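Local structure of sugar ABC transporter, sugar-binding protein (Streptococcus pneumoniae, 2HEU) at residues A[93-97]-A[118-122]; A[100-104]-A[312-317]; A[164-169]-A[250-255]. The protein probably binds sugars outside the cell as RafE, the solute-binding protein of an ABC transporter, and passes them to the membrane permease for import. One frame throughout, in Å; residues are numbered along the deposited sequence.

Overall arrangement
The three contacts fall in the two lobes of a periplasmic-binding-protein fold. Contacts 1 and 2 share one lobe, with centres 12 Å apart, and touch directly: Leu102 CD2 of contact 2 packs 3.3 Å from Leu96 O and 3.7 Å from Val119 CG1 of contact 1. Both also lean on strand 295-298. Contact 3 lies in the other lobe, about 41 to 42 Å away centre to centre. Contact 1 is buried and joins loop to loop through one backbone hydrogen bond and one from a backbone NH to a serine hydroxyl. Contact 2, only partly buried, relies on a charged network beside a sodium site. Contact 3, mostly buried, extends a sheet through backbone pairing and apolar packing.

Contact 1 of 3, residues A[93-97]-A[118-122]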
ATOM      1  N   PHE A  93       3.239  18.708  13.217  1.00 13.76           N
ATOM      2  CA  PHE A  93       1.845  18.257  13.190  1.00 13.41           C
ATOM      3  C   PHE A  93       1.183  18.144  14.553  1.00 14.35           C
ATOM      4  O   PHE A  93       1.851  17.841  15.554  1.00 15.75           O
ATOM      5  CB  PHE A  93       1.731  16.869  12.464  1.00 13.24           C
ATOM      6  CG  PHE A  93       2.168  16.900  11.048  1.00 13.50           C
ATOM      7  CD1 PHE A  93       1.529  17.718  10.131  1.00 13.63           C
ATOM      8  CD2 PHE A  93       3.180  16.031  10.607  1.00 14.36           C
ATOM      9  CE1 PHE A  93       1.851  17.731   8.799  1.00 13.88           C
ATOM     10  CE2 PHE A  93       3.572  16.102   9.262  1.00 15.21           C
ATOM     11  CZ  PHE A  93       2.899  16.918   8.369  1.00 13.99           C
ATOM     12  N   GLU A  94      -0.116  18.484  14.590  1.00 13.42           N
ATOM     13  CA  GLU A  94      -0.887  18.378  15.808  1.00 14.73           C
ATOM     14  C   GLU A  94      -0.955  16.921  16.273  1.00 14.97           C
ATOM     15  O   GLU A  94      -1.160  16.015  15.485  1.00 14.83           O
ATOM     16  CB  GLU A  94      -2.281  18.909  15.566  1.00 14.66           C
ATOM     17  CG  GLU A  94      -3.120  18.964  16.843  1.00 17.65           C
ATOM     18  CD  GLU A  94      -4.467  19.558  16.690  1.00 16.45           C
ATOM     19  OE1 GLU A  94      -4.866  19.996  15.628  1.00 18.27           O
ATOM     20  OE2 GLU A  94      -5.190  19.618  17.748  1.00 18.04           O
ATOM     21  N   ASP A  95      -0.802  16.684  17.562  1.00 14.93           N
ATOM     22  CA  ASP A  95      -0.991  15.437  18.192  1.00 15.66           C
ATOM     23  C   ASP A  95      -2.487  15.156  18.227  1.00 16.16           C
ATOM     24  O   ASP A  95      -3.324  15.828  18.829  1.00 16.60           O
ATOM     25  CB  ASP A  95      -0.366  15.455  19.635  1.00 17.88           C
ATOM     26  CG  ASP A  95      -0.601  14.181  20.420  1.00 19.80           C
ATOM     27  OD1 ASP A  95      -1.108  13.187  19.872  1.00 19.17           O
ATOM     28  OD2 ASP A  95      -0.203  14.189  21.616  1.00 22.20           O
ATOM     29  N   LEU A  96      -2.861  14.112  17.493  1.00 15.47           N
ATOM     30  CA  LEU A  96      -4.243  13.650  17.368  1.00 14.36           C
ATOM     31  C   LEU A  96      -4.670  12.560  18.339  1.00 17.97           C
ATOM     32  O   LEU A  96      -5.810  12.060  18.272  1.00 17.54           O
ATOM     33  CB  LEU A  96      -4.573  13.222  15.954  1.00 14.79           C
ATOM     34  CG  LEU A  96      -4.116  14.213  14.836  1.00 13.06           C
ATOM     35  CD1 LEU A  96      -4.528  13.628  13.472  1.00 14.63           C
ATOM     36  CD2 LEU A  96      -4.730  15.587  14.963  1.00 14.50           C
ATOM     37  N   SER A  97      -3.755  12.109  19.203  1.00 16.75           N
ATOM     38  CA  SER A  97      -3.988  10.894  20.016  1.00 18.03           C
ATOM     39  C   SER A  97      -5.241  10.877  20.811  1.00 18.79           C
ATOM     40  O   SER A  97      -5.854   9.782  20.903  1.00 21.87           O
ATOM     41  CB  SER A  97      -2.809  10.723  21.017  1.00 20.72           C
ATOM     42  OG  SER A  97      -1.564  10.695  20.348  1.00 20.94           O
ATOM     43  N   LYS A 118       2.592   8.741  20.002  1.00 18.59           N
ATOM     44  CA  LYS A 118       1.501   9.652  19.702  1.00 17.92           C
ATOM     45  C   LYS A 118       1.083   9.537  18.277  1.00 16.33           C
ATOM     46  O   LYS A 118       1.922   9.236  17.419  1.00 16.69           O
ATOM     47  CB  LYS A 118       1.961  11.086  20.048  1.00 17.98           C
ATOM     48  CG  LYS A 118       2.240  11.299  21.473  1.00 21.01           C
ATOM     49  CD  LYS A 118       2.841  12.673  21.768  1.00 26.26           C
ATOM     50  CE  LYS A 118       4.293  12.704  21.447  1.00 29.20           C
ATOM     51  NZ  LYS A 118       5.096  11.988  22.533  1.00 34.02           N
ATOM     52  N   VAL A 119      -0.198   9.668  18.022  1.00 16.43           N
ATOM     53  CA  VAL A 119      -0.710   9.590  16.695  1.00 15.04           C
ATOM     54  C   VAL A 119      -0.836  10.960  16.076  1.00 14.93           C
ATOM     55  O   VAL A 119      -1.445  11.864  16.621  1.00 16.06           O
ATOM     56  CB  VAL A 119      -2.113   8.872  16.709  1.00 15.55           C
ATOM     57  CG1 VAL A 119      -2.801   8.974  15.357  1.00 15.30           C
ATOM     58  CG2 VAL A 119      -1.962   7.456  17.181  1.00 18.08           C
ATOM     59  N   TYR A 120      -0.277  11.107  14.849  1.00 13.23           N
ATOM     60  CA  TYR A 120      -0.272  12.317  14.125  1.00 13.00           C
ATOM     61  C   TYR A 120      -0.974  12.273  12.804  1.00 12.70           C
ATOM     62  O   TYR A 120      -0.897  13.269  12.050  1.00 13.32           O
ATOM     63  CB  TYR A 120       1.208  12.779  13.902  1.00 14.70           C
ATOM     64  CG  TYR A 120       1.969  13.098  15.173  1.00 15.59           C
ATOM     65  CD1 TYR A 120       1.856  14.369  15.773  1.00 16.31           C
ATOM     66  CD2 TYR A 120       2.725  12.155  15.816  1.00 16.76           C
ATOM     67  CE1 TYR A 120       2.531  14.724  16.929  1.00 17.65           C
ATOM     68  CE2 TYR A 120       3.379  12.488  16.970  1.00 18.00           C
ATOM     69  CZ  TYR A 120       3.248  13.741  17.560  1.00 18.63           C
ATOM     70  OH  TYR A 120       3.950  14.081  18.690  1.00 22.22           O
ATOM     71  N   ASN A 121      -1.616  11.162  12.460  1.00 12.29           N
ATOM     72  CA  ASN A 121      -2.176  11.018  11.131  1.00 10.99           C
ATOM     73  C   ASN A 121      -3.391  10.143  11.234  1.00 11.76           C
ATOM     74  O   ASN A 121      -3.355   9.122  11.984  1.00 12.80           O
ATOM     75  CB  ASN A 121      -1.122  10.437  10.186  1.00 11.46           C
ATOM     76  CG  ASN A 121      -1.549  10.224   8.790  1.00 11.16           C
ATOM     77  OD1 ASN A 121      -2.169   9.235   8.462  1.00 12.52           O
ATOM     78  ND2 ASN A 121      -1.181  11.197   7.912  1.00 11.83           N
ATOM     79  N   VAL A 122      -4.449  10.456  10.530  1.00 11.65           N
ATOM     80  CA  VAL A 122      -5.655   9.614  10.401  1.00 10.69           C
ATOM     81  C   VAL A 122      -5.583   8.845   9.087  1.00 10.75           C
ATOM     82  O   VAL A 122      -5.704   9.473   8.002  1.00 10.37           O
ATOM     83  CB  VAL A 122      -6.966  10.458  10.398  1.00 11.06           C
ATOM     84  CG1 VAL A 122      -8.136   9.582  10.323  1.00 12.64           C
ATOM     85  CG2 VAL A 122      -6.980  11.354  11.678  1.00 14.07           C
TER
HETATM   86  O   HOH W   1      -1.650  15.860  12.757  1.00 13.07           O
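An Asx turn at Asp95-Ser97 forms the polar end of this contact, in which two loop segments of the same connection between helix 82-89 and strand 122-123 meet with end-to-end directions 99° apart. Asp95 OD1 accepts from Ser97 N at 2.9 Å and from Ser97 OG at 2.6 Å. The hydroxyl, thus fixed, receives Val119 N (N to OG 2.9 Å), while Val119 O takes the backbone NH of Leu96 (O to N 2.8 Å), so that Val119 is held through both its backbone polar atoms. Water 1 adds a bridge between Glu94 O and Tyr120 O, 2.8 Å from each.

Side-chain packing flanks these bonds. The Tyr120 ring lies along the backbone of 93-95: Phe93 O meets its edge (3.5 Å to CE1), and Phe93 CB is 4.1 Å from CD1. Leu96 CD1 reaches Val122 CG2 at 3.8 Å. Helix 82-89 closes over Phe93 and Tyr120. Backbone hydrogen bonds of Glu94 with Ile298 and of Val122 with Trp296 tie both segments to strand 295-298, an arrangement in which an Asx turn clasps a long loop just before it enters the edge strand of the mixed sheet, in one lobe of the solute-binding fold.

Contact 2 of 3, residues A[100-104]-A[312-317]; sequences DYLKR and VEYMTR. With NA (sodium ion), chain E.
Residues 100-104 form a 3-10 turn, with phi between -59° and -76° and psi between -12° and -37°, bonded from Lys103 N to Asp100 O and from Arg104 N to Tyr101 O (both 3.1 Å). It sits against the C-terminal end of helix 305-315. In register, Tyr101 faces Glu313 (CA to CA 5.8 Å) and Arg104 faces Thr316 (6.5 Å). Arg317, extended at -72°/137°, is the N-cap residue of helix 318-328.

The charged contacts centre on Glu313. Arg104 (chi1 m, then nearly all-trans) donates from NH1 to Glu313 OE2 at 2.8 Å, a salt bridge. Glu313 (chi1 t, chi2 -91°) folds so that its carboxylate also takes Arg317 NE on OE2 and Arg317 NH2 on OE1, each at 3.0 Å; Arg317 NH1 pairs in turn with Glu44. The result is a salt-bridge network across the junction of two successive helices, in a lobe of the solute-binding fold. Water 2 links Arg104 NH2 (3.0 Å) to Glu313 OE2 (2.7 Å).

Hydroxyl bonding comes next: Thr316 (chi1 p) donates from OG1 to Glu313 O at 2.7 Å, and the same OG1 accepts from Arg104 NH1 at 2.8 Å.

Apolar packing involves Tyr101 (chi1 p, chi2 -111°), whose ring places one face over Glu313 CA, with CD1 3.6 Å from Glu313 CB and CE2 3.6 Å from Val312 CG1.

On the turn itself, Lys103 O binds the sodium ion at 2.3 Å, joined by waters 3 and 5 (2.4 Å each) and water 4 (2.3 Å), with Glu335 OE1 among the ligands that complete the site.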
ATOM      1  N   ASP A 100     -11.526  12.558  19.854  1.00 18.50           N
ATOM      2  CA  ASP A 100     -12.598  11.589  19.868  1.00 18.77           C
ATOM      3  C   ASP A 100     -12.784  10.934  18.486  1.00 17.13           C
ATOM      4  O   ASP A 100     -13.088   9.721  18.419  1.00 19.04           O
ATOM      5  CB  ASP A 100     -13.905  12.188  20.393  1.00 20.57           C
ATOM      6  CG  ASP A 100     -13.860  12.542  21.905  0.50 17.67           C
ATOM      7  OD1 ASP A 100     -12.968  12.138  22.669  0.50 23.80           O
ATOM      8  OD2 ASP A 100     -14.773  13.242  22.290  0.50 23.43           O
ATOM      9  N   TYR A 101     -12.619  11.686  17.425  1.00 16.13           N
ATOM     10  CA  TYR A 101     -12.860  11.154  16.109  1.00 14.99           C
ATOM     11  C   TYR A 101     -11.842  10.059  15.745  1.00 16.04           C
ATOM     12  O   TYR A 101     -12.100   9.245  14.859  1.00 15.93           O
ATOM     13  CB  TYR A 101     -12.860  12.280  15.026  1.00 16.04           C
ATOM     14  CG  TYR A 101     -11.653  13.133  14.845  1.00 14.29           C
ATOM     15  CD1 TYR A 101     -11.719  14.470  15.199  1.00 13.76           C
ATOM     16  CD2 TYR A 101     -10.476  12.653  14.334  1.00 14.55           C
ATOM     17  CE1 TYR A 101     -10.652  15.268  15.091  1.00 15.04           C
ATOM     18  CE2 TYR A 101      -9.379  13.447  14.122  1.00 13.79           C
ATOM     19  CZ  TYR A 101      -9.474  14.814  14.478  1.00 13.32           C
ATOM     20  OH  TYR A 101      -8.361  15.590  14.273  1.00 14.54           O
ATOM     21  N   LEU A 102     -10.694  10.042  16.429  1.00 15.24           N
ATOM     22  CA  LEU A 102      -9.701   8.991  16.141  1.00 17.29           C
ATOM     23  C   LEU A 102     -10.252   7.615  16.515  1.00 16.70           C
ATOM     24  O   LEU A 102      -9.810   6.603  15.910  1.00 17.27           O
ATOM     25  CB  LEU A 102      -8.371   9.316  16.798  1.00 18.15           C
ATOM     26  CG  LEU A 102      -7.153   8.525  16.447  1.00 18.49           C
ATOM     27  CD1 LEU A 102      -6.858   8.643  14.973  1.00 21.72           C
ATOM     28  CD2 LEU A 102      -5.983   8.884  17.291  1.00 19.35           C
ATOM     29  N   LYS A 103     -11.178   7.540  17.437  1.00 17.20           N
ATOM     30  CA  LYS A 103     -11.747   6.286  17.845  1.00 18.87           C
ATOM     31  C   LYS A 103     -12.526   5.588  16.698  1.00 17.28           C
ATOM     32  O   LYS A 103     -12.845   4.400  16.770  1.00 19.40           O
ATOM     33  CB  LYS A 103     -12.648   6.470  19.058  1.00 20.67           C
ATOM     34  CG  LYS A 103     -11.903   7.074  20.258  1.00 27.10           C
ATOM     35  CD  LYS A 103     -10.583   6.319  20.615  1.00 33.31           C
ATOM     36  CE  LYS A 103     -10.666   4.787  20.927  1.00 37.36           C
ATOM     37  NZ  LYS A 103      -9.318   4.078  21.332  1.00 34.68           N
ATOM     38  N   ARG A 104     -12.844   6.336  15.636  1.00 15.71           N
ATOM     39  CA  ARG A 104     -13.495   5.828  14.436  1.00 14.92           C
ATOM     40  C   ARG A 104     -12.555   5.049  13.524  1.00 15.80           C
ATOM     41  O   ARG A 104     -13.061   4.401  12.602  1.00 16.00           O
ATOM     42  CB  ARG A 104     -14.220   6.929  13.668  1.00 14.88           C
ATOM     43  CG  ARG A 104     -15.256   7.649  14.524  1.00 15.95           C
ATOM     44  CD  ARG A 104     -15.709   8.912  13.880  1.00 15.21           C
ATOM     45  NE  ARG A 104     -16.747   9.564  14.693  1.00 17.37           N
ATOM     46  CZ  ARG A 104     -17.237  10.751  14.436  1.00 18.39           C
ATOM     47  NH1 ARG A 104     -16.780  11.399  13.386  1.00 16.00           N
ATOM     48  NH2 ARG A 104     -18.202  11.248  15.246  1.00 23.31           N
ATOM     49  N   VAL A 312     -11.200  17.262   9.232  1.00 10.92           N
ATOM     50  CA  VAL A 312     -10.738  15.888   9.463  1.00 11.54           C
ATOM     51  C   VAL A 312     -11.892  15.040  10.073  1.00 11.62           C
ATOM     52  O   VAL A 312     -12.167  13.918   9.620  1.00 12.52           O
ATOM     53  CB  VAL A 312      -9.527  15.867  10.322  1.00 11.78           C
ATOM     54  CG1 VAL A 312      -9.079  14.425  10.658  1.00 12.88           C
ATOM     55  CG2 VAL A 312      -8.345  16.612   9.627  1.00 11.84           C
ATOM     56  N   GLU A 313     -12.576  15.600  11.088  1.00 12.13           N
ATOM     57  CA  GLU A 313     -13.666  14.865  11.722  1.00 12.44           C
ATOM     58  C   GLU A 313     -14.732  14.506  10.703  1.00 12.76           C
ATOM     59  O   GLU A 313     -15.277  13.403  10.742  1.00 12.93           O
ATOM     60  CB  GLU A 313     -14.235  15.691  12.874  1.00 14.01           C
ATOM     61  CG  GLU A 313     -15.310  14.929  13.626  1.00 14.88           C
ATOM     62  CD  GLU A 313     -16.701  15.130  13.147  1.00 16.27           C
ATOM     63  OE1 GLU A 313     -17.077  16.305  12.888  1.00 18.81           O
ATOM     64  OE2 GLU A 313     -17.475  14.153  13.170  1.00 15.91           O
ATOM     65  N   TYR A 314     -15.089  15.418   9.829  1.00 12.34           N
ATOM     66  CA  TYR A 314     -16.115  15.193   8.884  1.00 12.04           C
ATOM     67  C   TYR A 314     -15.813  13.936   8.042  1.00 12.15           C
ATOM     68  O   TYR A 314     -16.713  13.100   7.822  1.00 12.75           O
ATOM     69  CB  TYR A 314     -16.261  16.440   7.923  1.00 13.44           C
ATOM     70  CG  TYR A 314     -17.410  16.389   7.020  1.00 12.37           C
ATOM     71  CD1 TYR A 314     -17.292  16.266   5.660  1.00 12.54           C
ATOM     72  CD2 TYR A 314     -18.700  16.531   7.509  1.00 13.50           C
ATOM     73  CE1 TYR A 314     -18.340  16.275   4.833  1.00 12.66           C
ATOM     74  CE2 TYR A 314     -19.813  16.553   6.671  1.00 13.10           C
ATOM     75  CZ  TYR A 314     -19.622  16.403   5.344  1.00 12.86           C
ATOM     76  OH  TYR A 314     -20.684  16.339   4.467  1.00 15.80           O
ATOM     77  N   MET A 315     -14.557  13.797   7.602  1.00 11.75           N
ATOM     78  CA  MET A 315     -14.205  12.656   6.772  1.00 12.68           C
ATOM     79  C   MET A 315     -14.246  11.341   7.518  1.00 12.36           C
ATOM     80  O   MET A 315     -14.328  10.266   6.875  1.00 15.10           O
ATOM     81  CB  MET A 315     -12.832  12.924   6.144  1.00 12.43           C
ATOM     82  CG  MET A 315     -12.461  11.972   4.992  1.00 15.19           C
ATOM     83  SD  MET A 315     -13.325  12.478   3.534  1.00 19.49           S
ATOM     84  CE  MET A 315     -13.607  11.369   3.538  1.00 11.43           C
ATOM     85  N   THR A 316     -14.128  11.354   8.853  1.00 12.07           N
ATOM     86  CA  THR A 316     -14.250  10.133   9.649  1.00 13.29           C
ATOM     87  C   THR A 316     -15.704   9.624   9.818  1.00 13.06           C
ATOM     88  O   THR A 316     -15.896   8.549  10.348  1.00 14.31           O
ATOM     89  CB  THR A 316     -13.597  10.250  11.003  1.00 14.60           C
ATOM     90  OG1 THR A 316     -14.396  11.139  11.867  1.00 14.21           O
ATOM     91  CG2 THR A 316     -12.143  10.677  11.051  1.00 13.18           C
ATOM     92  N   ARG A 317     -16.676  10.447   9.443  1.00 13.36           N
ATOM     93  CA  ARG A 317     -18.057  10.024   9.586  1.00 14.15           C
ATOM     94  C   ARG A 317     -18.372   8.940   8.544  1.00 14.00           C
ATOM     95  O   ARG A 317     -17.978   9.081   7.388  1.00 14.43           O
ATOM     96  CB  ARG A 317     -18.991  11.207   9.339  1.00 14.00           C
ATOM     97  CG  ARG A 317     -18.836  12.291  10.361  1.00 14.21           C
ATOM     98  CD  ARG A 317     -19.704  13.462  10.052  1.00 16.12           C
ATOM     99  NE  ARG A 317     -19.478  14.535  10.969  1.00 16.72           N
ATOM    100  CZ  ARG A 317     -20.180  15.663  11.009  1.00 16.54           C
ATOM    101  NH1 ARG A 317     -21.164  15.815  10.115  1.00 16.69           N
ATOM    102  NH2 ARG A 317     -19.838  16.612  11.813  1.00 15.74           N
TER
HETATM  103 NA    NA E4001     -13.562   2.290  17.497  1.00 21.15          NA
HETATM  104  O   HOH W   2     -19.685  13.805  14.591  1.00 29.34           O
HETATM  105  O   HOH W   3     -11.220   1.773  17.266  1.00 24.32           O
HETATM  106  O   HOH W   4     -15.335   3.542  18.361  1.00 37.09           O
HETATM  107  O   HOH W   5     -12.731   2.595  19.686  1.00 30.19           O

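Contact 3 of 3, residues A[164-169]-A[250-255]; sequences QTPFGI and DVLMTP
In one lobe of the solute-binding fold, residues 164-169 run beside strand 253-257 in the same general sense (end-to-end directions 44° apart), adding a single parallel-type bridge, Phe167 with Met253 (CA to CA 4.8 Å), to the edge of the antiparallel sheet 253-257, 129-134, 273-276. The other nearest CA atoms are Thr165 and Val251 (4.9 Å), Pro166 and Leu252 (5.1 Å), Gly168 and Thr254 (5.2 Å). Leu252 N donates to Thr165 O (2.9 Å), Met253 N weakly to Pro166 O (2.8 Å) and Gly168 N to Met253 O (3.0 Å). Pro166 (-60°/-53°) and Leu252 (-85°/-18°; side chain m, t) both depart from extended geometry.

Met253 (m, t, m) makes an off-centre CH-pi contact, CE 4.2 Å from the Phe167 ring centroid, with SD 5.1 Å away in an oblique Met-aromatic contact; CE also lies 4.0 Å from Pro166 CB. Phe167 takes m with chi2 -68°. Ile169 (m, m) brings CD1 to 3.7 Å from Pro255 CG. Val251 (chi1 m) sets CG2 3.4 Å from Gly168 N and CG1 3.7 Å from CG2 of Thr165 (m). Helix 149-161 covers Pro166 and Met253. Thr254, with chi1 t, donates from OG1 to Gly168 O at 2.7 Å.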
ATOM      1  N   GLN A 164      -1.205 -22.895 -20.289  0.50 16.16           N
ATOM      2  CA  GLN A 164      -1.459 -21.500 -20.189  0.50 12.95           C
ATOM      3  C   GLN A 164      -0.382 -20.907 -19.301  0.50 10.67           C
ATOM      4  O   GLN A 164       0.455 -21.603 -18.739  0.50 10.62           O
ATOM      5  CB  GLN A 164      -2.856 -21.269 -19.688  0.50 13.89           C
ATOM      6  CG  GLN A 164      -3.896 -21.738 -20.635  0.50 13.94           C
ATOM      7  CD  GLN A 164      -5.330 -21.242 -20.253  0.50 15.85           C
ATOM      8  OE1 GLN A 164      -5.567 -20.008 -20.139  0.50 18.60           O
ATOM      9  NE2 GLN A 164      -6.249 -22.167 -20.091  0.50 21.40           N
ATOM     10  N   THR A 165      -0.394 -19.582 -19.253  1.00 11.06           N
ATOM     11  CA  THR A 165       0.687 -18.818 -18.637  1.00  9.70           C
ATOM     12  C   THR A 165       0.265 -18.371 -17.261  1.00  9.02           C
ATOM     13  O   THR A 165      -0.661 -17.588 -17.125  1.00  9.41           O
ATOM     14  CB  THR A 165       1.060 -17.611 -19.477  1.00 10.17           C
ATOM     15  OG1 THR A 165       1.413 -18.016 -20.791  1.00 13.49           O
ATOM     16  CG2 THR A 165       2.229 -16.853 -18.833  1.00 11.05           C
ATOM     17  N   PRO A 166       0.978 -18.824 -16.218  1.00  8.86           N
ATOM     18  CA  PRO A 166       0.585 -18.459 -14.848  1.00  8.71           C
ATOM     19  C   PRO A 166       0.611 -16.942 -14.603  1.00  8.33           C
ATOM     20  O   PRO A 166      -0.358 -16.417 -14.088  1.00  8.84           O
ATOM     21  CB  PRO A 166       1.609 -19.211 -13.969  1.00  9.31           C
ATOM     22  CG  PRO A 166       1.989 -20.394 -14.773  1.00  9.11           C
ATOM     23  CD  PRO A 166       1.968 -19.926 -16.199  1.00  9.18           C
ATOM     24  N   PHE A 167       1.754 -16.297 -14.918  1.00  8.08           N
ATOM     25  CA  PHE A 167       1.946 -14.938 -14.508  1.00  8.31           C
ATOM     26  C   PHE A 167       2.264 -13.991 -15.624  1.00  8.07           C
ATOM     27  O   PHE A 167       3.018 -14.292 -16.532  1.00  8.57           O
ATOM     28  CB  PHE A 167       3.186 -14.790 -13.533  1.00  8.42           C
ATOM     29  CG  PHE A 167       3.038 -15.583 -12.237  1.00  8.08           C
ATOM     30  CD1 PHE A 167       2.106 -15.246 -11.269  1.00  8.50           C
ATOM     31  CD2 PHE A 167       3.923 -16.625 -12.007  1.00  8.30           C
ATOM     32  CE1 PHE A 167       2.057 -15.935 -10.074  1.00  9.10           C
ATOM     33  CE2 PHE A 167       3.845 -17.319 -10.772  1.00  8.43           C
ATOM     34  CZ  PHE A 167       2.940 -16.973  -9.842  1.00  9.06           C
ATOM     35  N   GLY A 168       1.767 -12.755 -15.465  1.00  8.05           N
ATOM     36  CA  GLY A 168       2.358 -11.581 -16.120  1.00  7.79           C
ATOM     37  C   GLY A 168       3.308 -10.894 -15.152  1.00  7.59           C
ATOM     38  O   GLY A 168       2.897 -10.443 -14.104  1.00  8.81           O
ATOM     39  N   ILE A 169       4.574 -10.835 -15.501  1.00  7.81           N
ATOM     40  CA  ILE A 169       5.617 -10.198 -14.698  1.00  7.56           C
ATOM     41  C   ILE A 169       6.220  -9.063 -15.551  1.00  7.83           C
ATOM     42  O   ILE A 169       6.593  -9.260 -16.709  1.00  8.40           O
ATOM     43  CB  ILE A 169       6.720 -11.163 -14.241  1.00  7.94           C
ATOM     44  CG1 ILE A 169       6.116 -12.295 -13.395  1.00  8.55           C
ATOM     45  CG2 ILE A 169       7.802 -10.462 -13.491  1.00  8.75           C
ATOM     46  CD1 ILE A 169       5.482 -11.895 -12.078  1.00  9.33           C
ATOM     47  N   ASP A 250      -4.509 -13.389 -21.118  1.00  9.41           N
ATOM     48  CA  ASP A 250      -3.291 -14.001 -21.658  1.00  9.12           C
ATOM     49  C   ASP A 250      -2.369 -14.593 -20.568  1.00  9.36           C
ATOM     50  O   ASP A 250      -1.554 -15.447 -20.891  1.00 10.55           O
ATOM     51  CB  ASP A 250      -2.530 -13.040 -22.513  1.00 10.02           C
ATOM     52  CG  ASP A 250      -3.280 -12.656 -23.841  1.00 13.10           C
ATOM     53  OD1 ASP A 250      -4.244 -13.364 -24.236  1.00 14.60           O
ATOM     54  OD2 ASP A 250      -2.846 -11.656 -24.452  1.00 14.66           O
ATOM     55  N   VAL A 251      -2.529 -14.097 -19.351  1.00  8.90           N
ATOM     56  CA  VAL A 251      -1.883 -14.675 -18.184  1.00  8.88           C
ATOM     57  C   VAL A 251      -2.964 -14.813 -17.139  1.00  8.92           C
ATOM     58  O   VAL A 251      -3.926 -14.039 -17.111  1.00  9.60           O
ATOM     59  CB  VAL A 251      -0.722 -13.803 -17.655  1.00  8.41           C
ATOM     60  CG1 VAL A 251       0.339 -13.664 -18.716  1.00  9.64           C
ATOM     61  CG2 VAL A 251      -1.219 -12.463 -17.125  1.00  8.73           C
ATOM     62  N   LEU A 252      -2.866 -15.867 -16.261  1.00  8.55           N
ATOM     63  CA  LEU A 252      -3.924 -16.128 -15.313  1.00  8.40           C
ATOM     64  C   LEU A 252      -3.814 -15.330 -14.030  1.00  8.51           C
ATOM     65  O   LEU A 252      -4.850 -15.239 -13.313  1.00  9.10           O
ATOM     66  CB  LEU A 252      -4.031 -17.593 -14.988  1.00  9.59           C
ATOM     67  CG  LEU A 252      -4.451 -18.483 -16.223  1.00 14.70           C
ATOM     68  CD1 LEU A 252      -4.820 -19.875 -15.704  1.00 15.29           C
ATOM     69  CD2 LEU A 252      -5.422 -17.890 -17.178  1.00 17.46           C
ATOM     70  N   MET A 253      -2.654 -14.788 -13.730  1.00  8.16           N
ATOM     71  CA  MET A 253      -2.359 -14.102 -12.485  1.00  8.28           C
ATOM     72  C   MET A 253      -1.375 -12.988 -12.703  1.00  8.15           C
ATOM     73  O   MET A 253      -0.527 -13.027 -13.611  1.00  8.46           O
ATOM     74  CB  MET A 253      -1.715 -15.073 -11.460  1.00  8.24           C
ATOM     75  CG  MET A 253      -2.626 -16.173 -10.979  1.00  9.36           C
ATOM     76  SD  MET A 253      -1.842 -17.308  -9.806  1.00  9.36           S
ATOM     77  CE  MET A 253      -0.775 -18.222 -10.952  1.00 10.96           C
ATOM     78  N   THR A 254      -1.399 -12.000 -11.810  1.00  8.03           N
ATOM     79  CA  THR A 254      -0.287 -11.048 -11.726  1.00  8.23           C
ATOM     80  C   THR A 254      -0.163 -10.538 -10.345  1.00  7.67           C
ATOM     81  O   THR A 254      -1.179 -10.218  -9.713  1.00  8.35           O
ATOM     82  CB  THR A 254      -0.428  -9.905 -12.793  1.00  8.70           C
ATOM     83  OG1 THR A 254       0.812  -9.201 -12.890  1.00  9.45           O
ATOM     84  CG2 THR A 254      -1.539  -8.944 -12.549  1.00  9.21           C
ATOM     85  N   PRO A 255       1.049 -10.439  -9.776  1.00  8.18           N
ATOM     86  CA  PRO A 255       1.234  -9.912  -8.413  1.00  7.98           C
ATOM     87  C   PRO A 255       1.282  -8.423  -8.457  1.00  8.45           C
ATOM     88  O   PRO A 255       2.093  -7.820  -9.175  1.00  9.00           O
ATOM     89  CB  PRO A 255       2.612 -10.515  -8.016  1.00  8.74           C
ATOM     90  CG  PRO A 255       3.363 -10.576  -9.346  1.00  9.28           C
ATOM     91  CD  PRO A 255       2.329 -10.938 -10.362  1.00  8.97           C
TER
HETATM   92  O   HOH W   6      -2.292 -18.193 -20.801  1.00 31.33           O